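Local coordinates for protein endonuclease IV (Thermus thermophilus, PDB 3AAM) that cleaves DNA phosphodiester bonds at apurinic or apyrimidinic sites during base excision repair, using a metal-dependent TIM-barrel active site, and also has 3'-5' exonuclease activity, at residues L8-K13 / A17-E22. Sequence-based numbering, arbitrary orientation.
Sequences LSIAGK and AGAVEE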
ATOM      1  N   LEU A   8      11.073   0.926   0.060  1.00  7.75           N
ATOM      2  CA  LEU A   8      12.474   1.138  -0.287  1.00  7.18           C
ATOM      3  C   LEU A   8      12.656   2.173  -1.390  1.00  8.43           C
ATOM      4  O   LEU A   8      11.775   2.360  -2.232  1.00  9.17           O
ATOM      5  CB  LEU A   8      13.093  -0.191  -0.732  1.00  6.61           C
ATOM      6  CG  LEU A   8      12.884  -1.381   0.213  1.00  7.71           C
ATOM      7  CD1 LEU A   8      13.425  -2.649  -0.436  1.00  8.80           C
ATOM      8  CD2 LEU A   8      13.571  -1.112   1.544  1.00  9.88           C
ATOM      9  N   SER A   9      13.817   2.821  -1.386  1.00  8.22           N
ATOM     10  CA  SER A   9      14.138   3.846  -2.372  1.00  9.63           C
ATOM     11  C   SER A   9      14.573   3.272  -3.713  1.00 11.10           C
ATOM     12  O   SER A   9      15.137   2.181  -3.783  1.00 12.29           O
ATOM     13  CB  SER A   9      15.251   4.749  -1.834  1.00  9.71           C
ATOM     14  OG  SER A   9      15.681   5.659  -2.829  1.00 11.37           O
ATOM     15  N   ILE A  10      14.300   4.017  -4.780  1.00 11.08           N
ATOM     16  CA  ILE A  10      14.696   3.600  -6.119  1.00 12.52           C
ATOM     17  C   ILE A  10      15.618   4.650  -6.725  1.00 13.36           C
ATOM     18  O   ILE A  10      15.984   4.568  -7.898  1.00 13.87           O
ATOM     19  CB  ILE A  10      13.479   3.403  -7.053  1.00 13.16           C
ATOM     20  CG1 ILE A  10      12.712   4.717  -7.218  1.00 14.22           C
ATOM     21  CG2 ILE A  10      12.564   2.328  -6.491  1.00 12.18           C
ATOM     22  CD1 ILE A  10      11.678   4.678  -8.332  1.00 16.14           C
ATOM     23  N   ALA A  11      15.995   5.638  -5.918  1.00 13.16           N
ATOM     24  CA  ALA A  11      16.881   6.699  -6.384  1.00 16.43           C
ATOM     25  C   ALA A  11      18.308   6.179  -6.522  1.00 16.95           C
ATOM     26  O   ALA A  11      18.669   5.160  -5.935  1.00 19.74           O
ATOM     27  CB  ALA A  11      16.844   7.873  -5.411  1.00 16.18           C
ATOM     28  N   GLY A  12      19.120   6.879  -7.304  1.00 19.51           N
ATOM     29  CA  GLY A  12      20.498   6.456  -7.476  1.00 19.27           C
ATOM     30  C   GLY A  12      20.762   5.613  -8.709  1.00 18.90           C
ATOM     31  O   GLY A  12      19.845   5.259  -9.449  1.00 19.81           O
ATOM     32  N   LYS A  13      22.033   5.278  -8.907  1.00 18.27           N
ATOM     33  CA  LYS A  13      22.489   4.496 -10.051  1.00 18.44           C
ATOM     34  C   LYS A  13      21.970   3.059 -10.102  1.00 18.42           C
ATOM     35  O   LYS A  13      21.996   2.431 -11.158  1.00 17.32           O
ATOM     36  CB  LYS A  13      24.020   4.485 -10.078  1.00 19.51           C
ATOM     37  CG  LYS A  13      24.642   5.877 -10.122  1.00 23.14           C
ATOM     38  CD  LYS A  13      24.512   6.519 -11.498  1.00 24.87           C
ATOM     39  CE  LYS A  13      25.411   5.822 -12.508  1.00 26.50           C
ATOM     40  NZ  LYS A  13      25.534   6.561 -13.799  1.00 28.24           N
ATOM     41  N   ALA A  17      16.463  -1.743  -9.337  1.00 11.53           N
ATOM     42  CA  ALA A  17      17.209  -2.951  -9.003  1.00 12.58           C
ATOM     43  C   ALA A  17      17.808  -2.802  -7.608  1.00 11.62           C
ATOM     44  O   ALA A  17      17.955  -3.780  -6.874  1.00 10.98           O
ATOM     45  CB  ALA A  17      18.314  -3.188 -10.028  1.00 14.47           C
ATOM     46  N   GLY A  18      18.153  -1.570  -7.248  1.00 11.64           N
ATOM     47  CA  GLY A  18      18.729  -1.319  -5.940  1.00 10.64           C
ATOM     48  C   GLY A  18      17.790  -1.700  -4.810  1.00  9.39           C
ATOM     49  O   GLY A  18      18.227  -2.151  -3.749  1.00 10.07           O
ATOM     50  N   ALA A  19      16.493  -1.519  -5.034  1.00  9.69           N
ATOM     51  CA  ALA A  19      15.501  -1.854  -4.021  1.00  8.99           C
ATOM     52  C   ALA A  19      15.463  -3.360  -3.789  1.00  9.18           C
ATOM     53  O   ALA A  19      15.340  -3.818  -2.653  1.00  9.44           O
ATOM     54  CB  ALA A  19      14.121  -1.350  -4.444  1.00  8.70           C
ATOM     55  N   VAL A  20      15.551  -4.133  -4.868  1.00  9.22           N
ATOM     56  CA  VAL A  20      15.541  -5.584  -4.737  1.00 10.22           C
ATOM     57  C   VAL A  20      16.746  -6.005  -3.896  1.00  8.78           C
ATOM     58  O   VAL A  20      16.628  -6.828  -2.988  1.00  9.52           O
ATOM     59  CB  VAL A  20      15.622  -6.286  -6.115  1.00  9.68           C
ATOM     60  CG1 VAL A  20      15.579  -7.799  -5.931  1.00 10.87           C
ATOM     61  CG2 VAL A  20      14.473  -5.836  -7.003  1.00 11.04           C
ATOM     62  N   GLU A  21      17.908  -5.429  -4.194  1.00 10.90           N
ATOM     63  CA  GLU A  21      19.120  -5.765  -3.456  1.00  9.97           C
ATOM     64  C   GLU A  21      19.022  -5.406  -1.981  1.00  8.63           C
ATOM     65  O   GLU A  21      19.463  -6.171  -1.121  1.00  8.87           O
ATOM     66  CB  GLU A  21      20.332  -5.061  -4.063  1.00 10.78           C
ATOM     67  CG  GLU A  21      20.606  -5.446  -5.504  1.00 12.17           C
ATOM     68  CD  GLU A  21      21.912  -4.882  -6.010  1.00 15.23           C
ATOM     69  OE1 GLU A  21      22.139  -4.923  -7.238  1.00 16.28           O
ATOM     70  OE2 GLU A  21      22.716  -4.409  -5.178  1.00 17.43           O
ATOM     71  N   GLU A  22      18.451  -4.240  -1.684  1.00  9.08           N
ATOM     72  CA  GLU A  22      18.316  -3.811  -0.299  1.00  8.67           C
ATOM     73  C   GLU A  22      17.345  -4.708   0.466  1.00  8.66           C
ATOM     74  O   GLU A  22      17.546  -4.983   1.651  1.00  7.64           O
ATOM     75  CB  GLU A  22      17.862  -2.348  -0.225  1.00  8.39           C
ATOM     76  CG  GLU A  22      17.640  -1.861   1.205  1.00  9.04           C
ATOM     77  CD  GLU A  22      17.379  -0.372   1.298  1.00  9.59           C
ATOM     78  OE1 GLU A  22      16.984   0.231   0.279  1.00 10.86           O
ATOM     79  OE2 GLU A  22      17.557   0.192   2.401  1.00 12.42           O
TER
HETATM   80  O   HOH W   1      15.720   2.466   0.787  1.00  8.30           O
HETATM   81  O   HOH W   2      16.965   0.790  -2.387  1.00 17.70           O
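In the first beta-alpha unit of the TIM barrel, the loop that follows strand 3-6 folds back over the helix it leads into, and Leu8 meets Ala19 and Glu22 of that helix. The fit is close: the CB atoms of Leu8 and Ala19 are 4.0 Å apart, and Leu8 CD1 lies 3.2 Å from the backbone O of Ala19. Leu8 CG sits beside its own backbone N and anti to the carbonyl carbon (chi1 -51°), and from there the two methyls divide the work, CD1 reaching the helix backbone while CD2 comes 3.9 Å from Glu22 CD. The methyl of Ala19 also packs against the loop backbone, its CB 3.7 Å from Ser9 O, with Ile10 CG2 at its margin.

No direct hydrogen bond joins residues 8-13 to 17-22; two waters bridge them instead. Glu22, with CG anti to its backbone N (chi1 177°) and the chain extended beyond, brings OE1 to both. One water accepts from Ser9 N and donates to OE1 (2.6 Å from its oxygen), whereas the other donates to Ser9 O and to OE1. The second carboxylate oxygen, OE2, forms a salt bridge with Arg251, which probably helps fix the rotation of the group. Ser9 OG accepts from Ala11 N at 3.1 Å, an ST turn within the loop. Replacing Leu8 with an alanine would probably open a gap beside the Ala19 carbonyl oxygen and take away the CD2 methyl that lies against the Glu22 carboxylate.

The contact lies away from the manganese site. Leu8 also touches Phe31 and hydrogen-bonds through its backbone to Gln32. Ala19 and Ile10 rest on Ile33 of the same strand, 31-34, and Val20 turns away from the loop to pack on helix 48-60.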